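Local coordinates for protein phosphomethylpyrimidine kinase (Pyrococcus furiosus, PDB 2PB9) that probably forms thiamine phosphate with its C-terminal ThiN domain, the part described here, and phosphorylates hydroxymethylpyrimidine and its phosphate with its N-terminal ThiD section, at residues M86-E91 / A146-K151; D76-A81 / M168-G173; S94-R99 / R177-K182; E107-A112 / F117-Y122. All coordinates share one frame; numbering follows the deposited sequence.

Contact 1: residues M86-E91 / A146-K151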
loop_
_atom_site.group_PDB
_atom_site.type_symbol
_atom_site.label_atom_id
_atom_site.label_comp_id
_atom_site.label_asym_id
_atom_site.label_seq_id
_atom_site.Cartn_x
_atom_site.Cartn_y
_atom_site.Cartn_z
HETATM N N MSE A 86 22.665 -1.885 18.762
HETATM C CA MSE A 86 23.838 -1.803 19.634
HETATM C C MSE A 86 24.475 -0.415 19.614
HETATM O O MSE A 86 25.119 0.002 20.579
HETATM C CB MSE A 86 24.867 -2.866 19.235
HETATM C CG MSE A 86 24.461 -4.274 19.662
HETATM SE SE MSE A 86 25.391 -5.730 18.769
HETATM C CE MSE A 86 26.892 -5.938 19.966
ATOM N N ARG A 87 24.300 0.298 18.509
ATOM C CA ARG A 87 24.844 1.639 18.390
ATOM C C ARG A 87 24.245 2.528 19.478
ATOM O O ARG A 87 24.742 3.622 19.742
ATOM C CB ARG A 87 24.521 2.215 17.013
ATOM C CG ARG A 87 25.677 2.152 16.030
ATOM C CD ARG A 87 25.209 2.379 14.602
ATOM N NE ARG A 87 24.410 3.593 14.474
ATOM C CZ ARG A 87 23.623 3.857 13.434
ATOM N NH1 ARG A 87 23.536 2.986 12.428
ATOM N NH2 ARG A 87 22.909 4.979 13.408
ATOM N N PHE A 88 23.180 2.042 20.108
ATOM C CA PHE A 88 22.499 2.784 21.157
ATOM C C PHE A 88 22.584 2.062 22.492
ATOM O O PHE A 88 22.661 2.689 23.543
ATOM C CB PHE A 88 21.042 2.989 20.759
ATOM C CG PHE A 88 20.880 3.780 19.498
ATOM C CD1 PHE A 88 20.896 5.166 19.523
ATOM C CD2 PHE A 88 20.767 3.136 18.274
ATOM C CE1 PHE A 88 20.803 5.898 18.347
ATOM C CE2 PHE A 88 20.674 3.863 17.095
ATOM C CZ PHE A 88 20.693 5.248 17.133
ATOM N N TYR A 89 22.564 0.736 22.444
ATOM C CA TYR A 89 22.655 -0.075 23.646
ATOM C C TYR A 89 23.549 -1.237 23.302
ATOM O O TYR A 89 23.072 -2.330 23.001
ATOM C CB TYR A 89 21.282 -0.575 24.055
ATOM C CG TYR A 89 20.268 0.530 24.103
ATOM C CD1 TYR A 89 19.504 0.852 22.976
ATOM C CD2 TYR A 89 20.083 1.278 25.268
ATOM C CE1 TYR A 89 18.577 1.888 23.012
ATOM C CE2 TYR A 89 19.161 2.312 25.315
ATOM C CZ TYR A 89 18.409 2.613 24.187
ATOM O OH TYR A 89 17.477 3.625 24.249
ATOM N N PRO A 90 24.870 -1.006 23.333
ATOM C CA PRO A 90 25.910 -1.991 23.025
ATOM C C PRO A 90 25.862 -3.310 23.791
ATOM O O PRO A 90 26.533 -4.262 23.416
ATOM C CB PRO A 90 27.204 -1.208 23.257
ATOM C CG PRO A 90 26.801 -0.140 24.247
ATOM C CD PRO A 90 25.472 0.282 23.717
ATOM N N GLU A 91 25.069 -3.377 24.854
ATOM C CA GLU A 91 24.962 -4.606 25.631
ATOM C C GLU A 91 23.917 -5.553 25.056
ATOM O O GLU A 91 23.901 -6.739 25.373
ATOM C CB GLU A 91 24.604 -4.289 27.083
ATOM C CG GLU A 91 25.615 -3.400 27.777
ATOM C CD GLU A 91 26.976 -4.065 27.920
ATOM O OE1 GLU A 91 27.520 -4.544 26.895
ATOM O OE2 GLU A 91 27.503 -4.106 29.057
ATOM N N ALA A 146 12.553 4.156 15.790
ATOM C CA ALA A 146 11.901 3.528 16.936
ATOM C C ALA A 146 12.592 3.831 18.268
ATOM O O ALA A 146 11.935 4.083 19.280
ATOM C CB ALA A 146 11.842 2.037 16.724
ATOM N N ILE A 147 13.922 3.792 18.256
ATOM C CA ILE A 147 14.726 4.051 19.443
ATOM C C ILE A 147 14.638 5.508 19.891
ATOM O O ILE A 147 14.559 5.795 21.088
ATOM C CB ILE A 147 16.216 3.643 19.193
ATOM C CG1 ILE A 147 16.365 2.124 19.396
ATOM C CG2 ILE A 147 17.154 4.412 20.114
ATOM C CD1 ILE A 147 17.768 1.575 19.174
ATOM N N LYS A 148 14.646 6.424 18.931
ATOM C CA LYS A 148 14.565 7.844 19.239
ATOM C C LYS A 148 13.137 8.270 19.553
ATOM O O LYS A 148 12.916 9.320 20.147
ATOM C CB LYS A 148 15.113 8.664 18.074
ATOM C CG LYS A 148 16.600 8.475 17.847
ATOM C CD LYS A 148 17.084 9.332 16.694
ATOM C CE LYS A 148 18.588 9.238 16.516
ATOM N NZ LYS A 148 19.018 10.074 15.363
ATOM N N ARG A 149 12.175 7.448 19.143
ATOM C CA ARG A 149 10.750 7.695 19.379
ATOM C C ARG A 149 10.496 7.907 20.884
ATOM O O ARG A 149 10.057 8.977 21.297
ATOM C CB ARG A 149 9.945 6.499 18.849
ATOM C CG ARG A 149 8.453 6.497 19.134
ATOM C CD ARG A 149 7.633 6.838 17.898
ATOM N NE ARG A 149 8.074 6.101 16.717
ATOM C CZ ARG A 149 7.563 6.248 15.494
ATOM N NH1 ARG A 149 6.574 7.109 15.273
ATOM N NH2 ARG A 149 8.059 5.545 14.481
ATOM N N ILE A 150 10.792 6.894 21.697
ATOM C CA ILE A 150 10.598 6.975 23.142
ATOM C C ILE A 150 11.860 7.442 23.852
ATOM O O ILE A 150 12.915 7.569 23.235
ATOM C CB ILE A 150 10.197 5.611 23.728
ATOM C CG1 ILE A 150 11.267 4.563 23.404
ATOM C CG2 ILE A 150 8.857 5.191 23.169
ATOM C CD1 ILE A 150 10.945 3.188 23.925
ATOM N N LYS A 151 11.755 7.693 25.154
ATOM C CA LYS A 151 12.910 8.151 25.917
ATOM C C LYS A 151 13.699 6.971 26.475
ATOM O O LYS A 151 14.925 7.009 26.545
ATOM C CB LYS A 151 12.463 9.073 27.049
#
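Ile147, near the end of helix 138-149, meets both Phe88 and Tyr89 of the loop that leads from helix 77-86 to strand 94-98, and its two methyls carry most of the contact. Plain apolar packing is the work of the CD1 methyl. It reaches Phe88 CD2 at 3.5 Å, and it also lies in the plane of the Tyr89 ring, where Ile147 CD1 meets the ring edge at Tyr89 CE1, 3.9 Å away. A CH-pi contact is made by the other branch. Ile147 CG2 stands over one face of the Phe88 ring, 4.1 Å from its centroid and 22° off the ring normal, displaced toward the rim. With CG2 anti to the backbone N (chi1 -82°), both methyls are turned to the loop, and they meet neighbouring parts of the phenyl ring. Looser hydrocarbon contact comes from Lys148, whose straight chain brings its CE to 4.4 Å from Phe88 CE1, obliquely to the ring.

Charge flanks this apolar patch. Arg87 NH2 and Lys148 NZ are 6.7 Å apart, and Arg87 pairs with Glu144 of the same helix as Ile147. Tyr89 in turn meets the ring of Tyr85. The chemistry implies that loop and helix are joined here by the fit of apolar groups rather than by directional bonds, in a partly buried patch bordered by charged side chains.

Contact 2: residues D76-A81 / M168-G173. With PO4 (phosphate ion), chain C.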
loop_
_atom_site.group_PDB
_atom_site.type_symbol
_atom_site.label_atom_id
_atom_site.label_comp_id
_atom_site.label_asym_id
_atom_site.label_seq_id
_atom_site.Cartn_x
_atom_site.Cartn_y
_atom_site.Cartn_z
ATOM N N ASP A 76 20.892 -12.055 8.060
ATOM C CA ASP A 76 21.238 -10.821 7.376
ATOM C C ASP A 76 20.399 -9.638 7.847
ATOM O O ASP A 76 20.933 -8.593 8.195
ATOM C CB ASP A 76 21.080 -10.967 5.862
ATOM C CG ASP A 76 21.073 -9.616 5.146
ATOM O OD1 ASP A 76 21.954 -8.775 5.454
ATOM O OD2 ASP A 76 20.192 -9.392 4.280
ATOM N N HIS A 77 19.085 -9.813 7.859
ATOM C CA HIS A 77 18.174 -8.745 8.250
ATOM C C HIS A 77 18.092 -8.465 9.748
ATOM O O HIS A 77 18.082 -7.306 10.169
ATOM C CB HIS A 77 16.792 -9.048 7.681
ATOM C CG HIS A 77 16.743 -8.996 6.187
ATOM N ND1 HIS A 77 15.713 -9.544 5.453
ATOM C CD2 HIS A 77 17.575 -8.414 5.290
ATOM C CE1 HIS A 77 15.909 -9.298 4.169
ATOM N NE2 HIS A 77 17.032 -8.612 4.043
ATOM N N LEU A 78 18.039 -9.515 10.554
ATOM C CA LEU A 78 17.960 -9.326 11.987
ATOM C C LEU A 78 19.316 -8.867 12.520
ATOM O O LEU A 78 19.386 -8.118 13.496
ATOM C CB LEU A 78 17.533 -10.629 12.670
ATOM C CG LEU A 78 16.957 -10.444 14.076
ATOM C CD1 LEU A 78 15.685 -9.621 13.987
ATOM C CD2 LEU A 78 16.667 -11.788 14.721
ATOM N N ALA A 79 20.397 -9.301 11.872
ATOM C CA ALA A 79 21.740 -8.920 12.314
ATOM C C ALA A 79 21.943 -7.421 12.192
ATOM O O ALA A 79 22.521 -6.784 13.077
ATOM C CB ALA A 79 22.801 -9.660 11.507
ATOM N N ARG A 80 21.483 -6.861 11.081
ATOM C CA ARG A 80 21.598 -5.427 10.855
ATOM C C ARG A 80 20.794 -4.697 11.918
ATOM O O ARG A 80 21.211 -3.662 12.421
ATOM C CB ARG A 80 21.077 -5.056 9.459
ATOM C CG ARG A 80 22.118 -5.160 8.340
ATOM C CD ARG A 80 21.726 -6.173 7.258
ATOM N NE ARG A 80 20.478 -5.822 6.579
ATOM C CZ ARG A 80 20.398 -5.342 5.339
ATOM N NH1 ARG A 80 21.502 -5.152 4.618
ATOM N NH2 ARG A 80 19.208 -5.042 4.819
ATOM N N ALA A 81 19.638 -5.247 12.259
ATOM C CA ALA A 81 18.779 -4.652 13.271
ATOM C C ALA A 81 19.469 -4.615 14.635
ATOM O O ALA A 81 19.541 -3.558 15.274
ATOM C CB ALA A 81 17.485 -5.445 13.369
HETATM N N MSE A 168 6.448 -7.056 11.342
HETATM C CA MSE A 168 7.292 -7.821 12.246
HETATM C C MSE A 168 7.319 -7.244 13.641
HETATM O O MSE A 168 7.059 -6.059 13.857
HETATM C CB MSE A 168 8.744 -7.855 11.759
HETATM C CG MSE A 168 9.083 -8.944 10.782
HETATM SE SE MSE A 168 8.543 -10.694 11.392
HETATM C CE MSE A 168 7.693 -11.250 9.739
ATOM N N ILE A 169 7.662 -8.106 14.584
ATOM C CA ILE A 169 7.804 -7.722 15.966
ATOM C C ILE A 169 9.209 -8.202 16.312
ATOM O O ILE A 169 9.532 -9.384 16.166
ATOM C CB ILE A 169 6.742 -8.418 16.871
ATOM C CG1 ILE A 169 5.367 -7.763 16.651
ATOM C CG2 ILE A 169 7.163 -8.357 18.348
ATOM C CD1 ILE A 169 4.233 -8.395 17.450
ATOM N N LEU A 170 10.055 -7.264 16.717
ATOM C CA LEU A 170 11.419 -7.578 17.112
ATOM C C LEU A 170 11.515 -7.406 18.631
ATOM O O LEU A 170 10.981 -6.453 19.204
ATOM C CB LEU A 170 12.407 -6.634 16.418
ATOM C CG LEU A 170 12.185 -6.445 14.914
ATOM C CD1 LEU A 170 13.190 -5.449 14.376
ATOM C CD2 LEU A 170 12.317 -7.761 14.190
ATOM N N VAL A 171 12.167 -8.362 19.280
ATOM C CA VAL A 171 12.357 -8.311 20.716
ATOM C C VAL A 171 13.832 -8.521 20.975
ATOM O O VAL A 171 14.426 -9.475 20.470
ATOM C CB VAL A 171 11.519 -9.382 21.445
ATOM C CG1 VAL A 171 11.378 -10.609 20.582
ATOM C CG2 VAL A 171 12.170 -9.737 22.774
ATOM N N PHE A 172 14.412 -7.623 21.791
ATOM C CA PHE A 172 15.843 -7.629 22.063
ATOM C C PHE A 172 16.116 -8.033 23.502
ATOM O O PHE A 172 15.331 -7.866 24.410
ATOM C CB PHE A 172 16.449 -6.256 21.773
ATOM C CG PHE A 172 16.098 -5.718 20.420
ATOM C CD1 PHE A 172 14.807 -5.299 20.143
ATOM C CD2 PHE A 172 17.057 -5.635 19.429
ATOM C CE1 PHE A 172 14.480 -4.803 18.895
ATOM C CE2 PHE A 172 16.736 -5.141 18.178
ATOM C CZ PHE A 172 15.447 -4.723 17.911
ATOM N N GLY A 173 17.357 -8.537 23.662
ATOM C CA GLY A 173 17.859 -8.960 24.952
ATOM C C GLY A 173 19.366 -8.821 24.912
ATOM O O GLY A 173 19.953 -8.679 23.837
HETATM P P PO4 C . 17.308 -13.106 8.396
HETATM O O1 PO4 C . 15.851 -12.839 8.509
HETATM O O2 PO4 C . 17.551 -14.574 8.514
HETATM O O3 PO4 C . 17.777 -12.635 7.045
HETATM O O4 PO4 C . 18.031 -12.378 9.474
#
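Helix 77-86, packed through Leu78 and Ala81 on Leu170 and Phe172 of strand 168-173, belongs to the layer of helices on one face of the domain's mixed sheet, and its N-terminal end holds a phosphate ion. The axes of residues 77-81 and 168-173 come within 10.9 Å, their N-to-C directions 54° apart. Between them the two leucine side chains run alongside in opposite senses, Leu78 CD1 touching Leu170 CD2 at 3.9 Å. Leu78 reaches forward because its CG is anti to the backbone N (chi1 -160°). One turn further on, Ala81 CB faces Leu170 CD1 at 4.4 Å, while Ala81 O lies at the edge of the Phe172 ring, 4.3 Å from CE2. Phe172 also stacks on Tyr85 of the helix.

Backbone amides do the gripping at the phosphate. His77 N donates to O3 of the ion over 3.2 Å and Leu78 N to its O4 over 3.1 Å, both nearly straight at 177°; Asp76 N adds weak bonds to the same two oxygens. Ser75 OG and Arg56 NE also hydrogen-bond the ion. The ion probably came from the crystallisation liquor, but its place is consistent with a site for a phosphorylated substrate. Backbone N-H groups left without acceptors inside the helix at its first turn point at the anion, probably aided by the helix dipole; this is the anion-binding helix N-terminus common among phosphate-handling enzymes.

Contact 3: residues S94-R99 / R177-K182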
loop_
_atom_site.group_PDB
_atom_site.type_symbol
_atom_site.label_atom_id
_atom_site.label_comp_id
_atom_site.label_asym_id
_atom_site.label_seq_id
_atom_site.Cartn_x
_atom_site.Cartn_y
_atom_site.Cartn_z
ATOM N N SER A 94 21.506 -9.577 21.223
ATOM C CA SER A 94 20.659 -10.713 20.917
ATOM C C SER A 94 19.311 -10.139 20.517
ATOM O O SER A 94 18.954 -9.027 20.919
ATOM C CB SER A 94 20.494 -11.620 22.134
ATOM O OG SER A 94 19.767 -12.791 21.788
ATOM N N ALA A 95 18.572 -10.892 19.713
ATOM C CA ALA A 95 17.257 -10.459 19.266
ATOM C C ALA A 95 16.569 -11.624 18.580
ATOM O O ALA A 95 17.181 -12.665 18.352
ATOM C CB ALA A 95 17.387 -9.274 18.293
ATOM N N ILE A 96 15.294 -11.442 18.264
ATOM C CA ILE A 96 14.518 -12.465 17.575
ATOM C C ILE A 96 13.300 -11.824 16.921
ATOM O O ILE A 96 12.688 -10.908 17.479
ATOM C CB ILE A 96 14.051 -13.580 18.544
ATOM C CG1 ILE A 96 13.386 -14.701 17.757
ATOM C CG2 ILE A 96 13.057 -13.030 19.557
ATOM C CD1 ILE A 96 13.040 -15.897 18.608
ATOM N N ASN A 97 12.955 -12.272 15.724
ATOM C CA ASN A 97 11.790 -11.698 15.082
ATOM C C ASN A 97 10.650 -12.706 15.070
ATOM O O ASN A 97 10.824 -13.872 14.692
ATOM C CB ASN A 97 12.102 -11.215 13.651
ATOM C CG ASN A 97 12.469 -12.346 12.697
ATOM O OD1 ASN A 97 13.613 -12.799 12.663
ATOM N ND2 ASN A 97 11.494 -12.803 11.916
ATOM N N ILE A 98 9.486 -12.253 15.519
ATOM C CA ILE A 98 8.321 -13.106 15.544
ATOM C C ILE A 98 7.181 -12.464 14.784
ATOM O O ILE A 98 7.199 -11.267 14.500
ATOM C CB ILE A 98 7.874 -13.394 16.977
ATOM C CG1 ILE A 98 7.635 -12.085 17.725
ATOM C CG2 ILE A 98 8.937 -14.214 17.688
ATOM C CD1 ILE A 98 7.094 -12.285 19.144
ATOM N N ARG A 99 6.196 -13.290 14.457
ATOM C CA ARG A 99 5.007 -12.883 13.726
ATOM C C ARG A 99 4.256 -11.721 14.386
ATOM O O ARG A 99 4.246 -11.594 15.612
ATOM C CB ARG A 99 4.069 -14.088 13.600
ATOM C CG ARG A 99 3.002 -13.949 12.546
ATOM C CD ARG A 99 2.321 -15.269 12.334
ATOM N NE ARG A 99 1.562 -15.675 13.513
ATOM C CZ ARG A 99 0.356 -15.207 13.827
ATOM N NH1 ARG A 99 -0.244 -14.313 13.047
ATOM N NH2 ARG A 99 -0.249 -15.628 14.929
ATOM N N ARG A 177 19.353 -15.996 26.351
ATOM C CA ARG A 177 18.532 -16.454 27.467
ATOM C C ARG A 177 17.492 -15.407 27.827
ATOM O O ARG A 177 16.333 -15.730 28.051
ATOM C CB ARG A 177 19.400 -16.768 28.685
ATOM N N GLU A 178 17.899 -14.146 27.879
ATOM C CA GLU A 178 16.967 -13.081 28.221
ATOM C C GLU A 178 15.897 -12.914 27.155
ATOM O O GLU A 178 14.724 -12.672 27.462
ATOM C CB GLU A 178 17.722 -11.774 28.427
ATOM C CG GLU A 178 18.403 -11.724 29.777
ATOM C CD GLU A 178 19.255 -10.490 29.963
ATOM O OE1 GLU A 178 18.821 -9.393 29.518
ATOM O OE2 GLU A 178 20.351 -10.624 30.565
ATOM N N VAL A 179 16.306 -13.047 25.900
ATOM C CA VAL A 179 15.368 -12.923 24.806
ATOM C C VAL A 179 14.347 -14.037 24.993
ATOM O O VAL A 179 13.141 -13.788 25.106
ATOM C CB VAL A 179 16.078 -13.068 23.434
ATOM C CG1 VAL A 179 15.048 -13.137 22.313
ATOM C CG2 VAL A 179 17.027 -11.884 23.202
ATOM N N LEU A 180 14.840 -15.269 25.057
ATOM C CA LEU A 180 13.960 -16.412 25.234
ATOM C C LEU A 180 13.027 -16.253 26.429
ATOM O O LEU A 180 11.926 -16.801 26.437
ATOM C CB LEU A 180 14.770 -17.690 25.397
ATOM C CG LEU A 180 13.877 -18.926 25.475
ATOM C CD1 LEU A 180 12.862 -18.925 24.338
ATOM C CD2 LEU A 180 14.740 -20.158 25.420
ATOM N N GLU A 181 13.457 -15.500 27.436
ATOM C CA GLU A 181 12.626 -15.319 28.613
ATOM C C GLU A 181 11.420 -14.438 28.316
ATOM O O GLU A 181 10.335 -14.688 28.830
ATOM C CB GLU A 181 13.457 -14.757 29.769
ATOM C CG GLU A 181 14.607 -15.696 30.166
ATOM C CD GLU A 181 15.334 -15.295 31.454
ATOM O OE1 GLU A 181 14.708 -15.367 32.536
ATOM O OE2 GLU A 181 16.531 -14.920 31.385
ATOM N N LYS A 182 11.593 -13.420 27.481
ATOM C CA LYS A 182 10.479 -12.539 27.136
ATOM C C LYS A 182 9.465 -13.360 26.347
ATOM O O LYS A 182 8.256 -13.213 26.509
ATOM C CB LYS A 182 10.947 -11.376 26.253
ATOM C CG LYS A 182 12.053 -10.518 26.811
ATOM C CD LYS A 182 11.512 -9.327 27.557
ATOM C CE LYS A 182 12.641 -8.494 28.146
ATOM N NZ LYS A 182 13.478 -9.287 29.106
#
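Val179 of helix 176-185 faces Ser94 and Ile96 of strand 94-98, one methyl to each. The apolar part is the meeting of Val179 CG1 with Ile96 CG2 at 3.4 Å, the two side chains crossing at a slant. Val179 CG1 is anti to the backbone N (chi1 172°), which turns it to Ile96 and leaves CG2, on the N side, for the serine. Residues 94-98 and 177-182 run 36° apart in direction, with axes 7.9 Å from each other. Since Ser94 and Ile96 point to this helix and Ala95 away from it, against Phe172, the C-terminal helix lies on the face of the mixed sheet opposite helix 77-86.

The second kind of contact is methyl against hydroxyl: Val179 CG2 lies 3.2 Å from Ser94 OG and 3.6 Å from Ser94 CB. This is packing only, since the buried hydroxyl is hydrogen-bonded to Val36 O of the neighbouring strand 35-38. Replacing Val179 by an alanine here would probably open a gap between helix and sheet, leaving Ile96 CG2 and the serine without their methyl neighbours. Phe35 packs against all three residues, and Phe19 of helix 5-21 also reaches Ile96.

Contact 4: residues E107-A112 / F117-Y122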
loop_
_atom_site.group_PDB
_atom_site.type_symbol
_atom_site.label_atom_id
_atom_site.label_comp_id
_atom_site.label_asym_id
_atom_site.label_seq_id
_atom_site.Cartn_x
_atom_site.Cartn_y
_atom_site.Cartn_z
ATOM N N GLU A 107 -1.333 -8.402 23.379
ATOM C CA GLU A 107 -0.835 -9.195 24.491
ATOM C C GLU A 107 0.586 -8.821 24.910
ATOM O O GLU A 107 0.942 -8.953 26.084
ATOM C CB GLU A 107 -0.926 -10.682 24.140
ATOM C CG GLU A 107 -2.354 -11.277 24.215
ATOM C CD GLU A 107 -3.484 -10.230 24.146
ATOM O OE1 GLU A 107 -3.693 -9.493 25.144
ATOM O OE2 GLU A 107 -4.169 -10.147 23.096
ATOM N N ILE A 108 1.392 -8.347 23.959
ATOM C CA ILE A 108 2.760 -7.939 24.265
ATOM C C ILE A 108 2.698 -6.613 25.009
ATOM O O ILE A 108 3.437 -6.382 25.958
ATOM C CB ILE A 108 3.606 -7.761 22.981
ATOM C CG1 ILE A 108 3.893 -9.125 22.356
ATOM C CG2 ILE A 108 4.929 -7.061 23.304
ATOM C CD1 ILE A 108 4.657 -9.049 21.033
ATOM N N ILE A 109 1.810 -5.739 24.561
ATOM C CA ILE A 109 1.631 -4.442 25.195
ATOM C C ILE A 109 1.283 -4.664 26.664
ATOM O O ILE A 109 1.927 -4.133 27.568
ATOM C CB ILE A 109 0.462 -3.681 24.556
ATOM C CG1 ILE A 109 0.744 -3.412 23.071
ATOM C CG2 ILE A 109 0.206 -2.409 25.325
ATOM C CD1 ILE A 109 1.699 -2.264 22.793
ATOM N N GLU A 110 0.241 -5.454 26.884
ATOM C CA GLU A 110 -0.233 -5.741 28.225
ATOM C C GLU A 110 0.887 -6.227 29.131
ATOM O O GLU A 110 1.061 -5.716 30.237
ATOM C CB GLU A 110 -1.341 -6.782 28.159
ATOM C CG GLU A 110 -1.864 -7.209 29.502
ATOM C CD GLU A 110 -2.546 -8.559 29.431
ATOM O OE1 GLU A 110 -2.870 -9.120 30.503
ATOM O OE2 GLU A 110 -2.755 -9.060 28.300
ATOM N N ILE A 111 1.644 -7.212 28.658
ATOM C CA ILE A 111 2.751 -7.772 29.429
ATOM C C ILE A 111 3.846 -6.756 29.688
ATOM O O ILE A 111 4.409 -6.712 30.780
ATOM C CB ILE A 111 3.371 -8.981 28.718
ATOM C CG1 ILE A 111 2.404 -10.159 28.794
ATOM C CG2 ILE A 111 4.722 -9.325 29.337
ATOM C CD1 ILE A 111 2.888 -11.382 28.070
ATOM N N ALA A 112 4.170 -5.955 28.680
ATOM C CA ALA A 112 5.193 -4.938 28.853
ATOM C C ALA A 112 4.694 -4.048 29.981
ATOM O O ALA A 112 5.463 -3.650 30.855
ATOM C CB ALA A 112 5.368 -4.123 27.573
ATOM N N PHE A 117 8.152 -2.742 30.799
ATOM C CA PHE A 117 9.221 -2.503 29.837
ATOM C C PHE A 117 8.691 -1.891 28.542
ATOM O O PHE A 117 7.577 -2.177 28.108
ATOM C CB PHE A 117 10.050 -3.774 29.567
ATOM C CG PHE A 117 9.246 -4.976 29.179
ATOM C CD1 PHE A 117 8.601 -5.039 27.951
ATOM C CD2 PHE A 117 9.168 -6.072 30.039
ATOM C CE1 PHE A 117 7.889 -6.180 27.582
ATOM C CE2 PHE A 117 8.460 -7.216 29.683
ATOM C CZ PHE A 117 7.820 -7.272 28.452
ATOM N N LYS A 118 9.513 -1.037 27.941
ATOM C CA LYS A 118 9.154 -0.302 26.736
ATOM C C LYS A 118 9.057 -1.017 25.393
ATOM O O LYS A 118 9.763 -1.976 25.106
ATOM C CB LYS A 118 10.090 0.901 26.585
ATOM C CG LYS A 118 9.809 2.062 27.539
ATOM C CD LYS A 118 9.997 1.688 29.008
ATOM C CE LYS A 118 8.658 1.545 29.708
ATOM N NZ LYS A 118 7.879 2.812 29.609
ATOM N N VAL A 119 8.162 -0.497 24.567
ATOM C CA VAL A 119 7.908 -1.003 23.231
ATOM C C VAL A 119 7.761 0.205 22.315
ATOM O O VAL A 119 6.964 1.088 22.576
ATOM C CB VAL A 119 6.603 -1.855 23.196
ATOM C CG1 VAL A 119 5.711 -1.480 24.363
ATOM C CG2 VAL A 119 5.849 -1.629 21.889
ATOM N N SER A 120 8.559 0.263 21.258
ATOM C CA SER A 120 8.463 1.370 20.324
ATOM C C SER A 120 8.189 0.773 18.953
ATOM O O SER A 120 7.989 -0.438 18.823
ATOM C CB SER A 120 9.753 2.178 20.317
ATOM O OG SER A 120 9.558 3.437 19.690
ATOM N N PHE A 121 8.175 1.606 17.923
ATOM C CA PHE A 121 7.894 1.101 16.588
ATOM C C PHE A 121 8.361 2.103 15.567
ATOM O O PHE A 121 8.842 3.181 15.907
ATOM C CB PHE A 121 6.381 0.894 16.410
ATOM C CG PHE A 121 5.586 2.179 16.447
ATOM C CD1 PHE A 121 5.502 3.003 15.320
ATOM C CD2 PHE A 121 4.972 2.603 17.630
ATOM C CE1 PHE A 121 4.823 4.235 15.367
ATOM C CE2 PHE A 121 4.290 3.836 17.691
ATOM C CZ PHE A 121 4.217 4.652 16.555
ATOM N N TYR A 122 8.208 1.729 14.305
ATOM C CA TYR A 122 8.551 2.602 13.199
ATOM C C TYR A 122 7.606 2.274 12.059
ATOM O O TYR A 122 7.153 1.139 11.930
ATOM C CB TYR A 122 10.018 2.424 12.789
ATOM C CG TYR A 122 10.387 1.094 12.172
ATOM C CD1 TYR A 122 9.942 0.747 10.902
ATOM C CD2 TYR A 122 11.270 0.227 12.820
ATOM C CE1 TYR A 122 10.375 -0.421 10.283
ATOM C CE2 TYR A 122 11.712 -0.946 12.203
ATOM C CZ TYR A 122 11.263 -1.258 10.933
ATOM O OH TYR A 122 11.732 -2.372 10.281
#
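Ala112 lies against one face of the Phe117 ring, and these two residues form the apolar centre where helix 102-114 turns back into strand 118-121. Ala112 CA stands 3.5 Å from the ring centroid, 24° off the normal, in a CH-pi contact, and Ala112 CB is near the rim, 3.3 Å from Phe117 CE1. The ring is folded back on the helix because Phe117 CG sits between the backbone N and the carbonyl carbon (chi1 53°). Ile111 runs beside the ring in the same sense, its CG2 3.8 Å from Phe117 CZ. Farther along the strand Val119 continues the packing more loosely, its CG1 at 4.2 Å from Ala112 CB and its CG2 at 4.3 Å from Ile109 CD1.

Helix and strand are joined by a turn of a few residues and form the second half of a beta-alpha-beta crossover from strand 94-98, whose last strand is outermost on its side of the sheet within the chain and runs parallel to 154-159. Were Phe117 an alanine, Ala112 CA and Ile111 CG2 would probably lose the ring that covers them, leaving a gap between helix and strand end. At the polar edge Phe117 N donates to Ala112 O over 2.8 Å, somewhat bent at 143°; that oxygen's place is less sure. Beyond it, Lys118 NZ forms a salt bridge with Glu152.

How the contacts relate
Contacts 2 and 3 are the buried pair, their centres about 9 Å apart. Each lays a helix on the mixed sheet, from opposite faces, and strands 94-98 and 168-173 are neighbours, probably hydrogen-bonded through Ile98 N to Ile169 O and Ile96 N to Val171 O. Aliphatic side chains dominate both, with a ring edge and a phosphate site added in contact 2 and a serine hydroxyl in contact 3. Contact 1 is partly buried and contact 4 lies at the surface, each centred about 14 Å from the chain centre; both rely on aromatic faces met by aliphatic carbons. They touch where Ser120 OG probably bonds Ala146 O. Contact 4 alone has a backbone hydrogen bond between its segments, befitting its short connection.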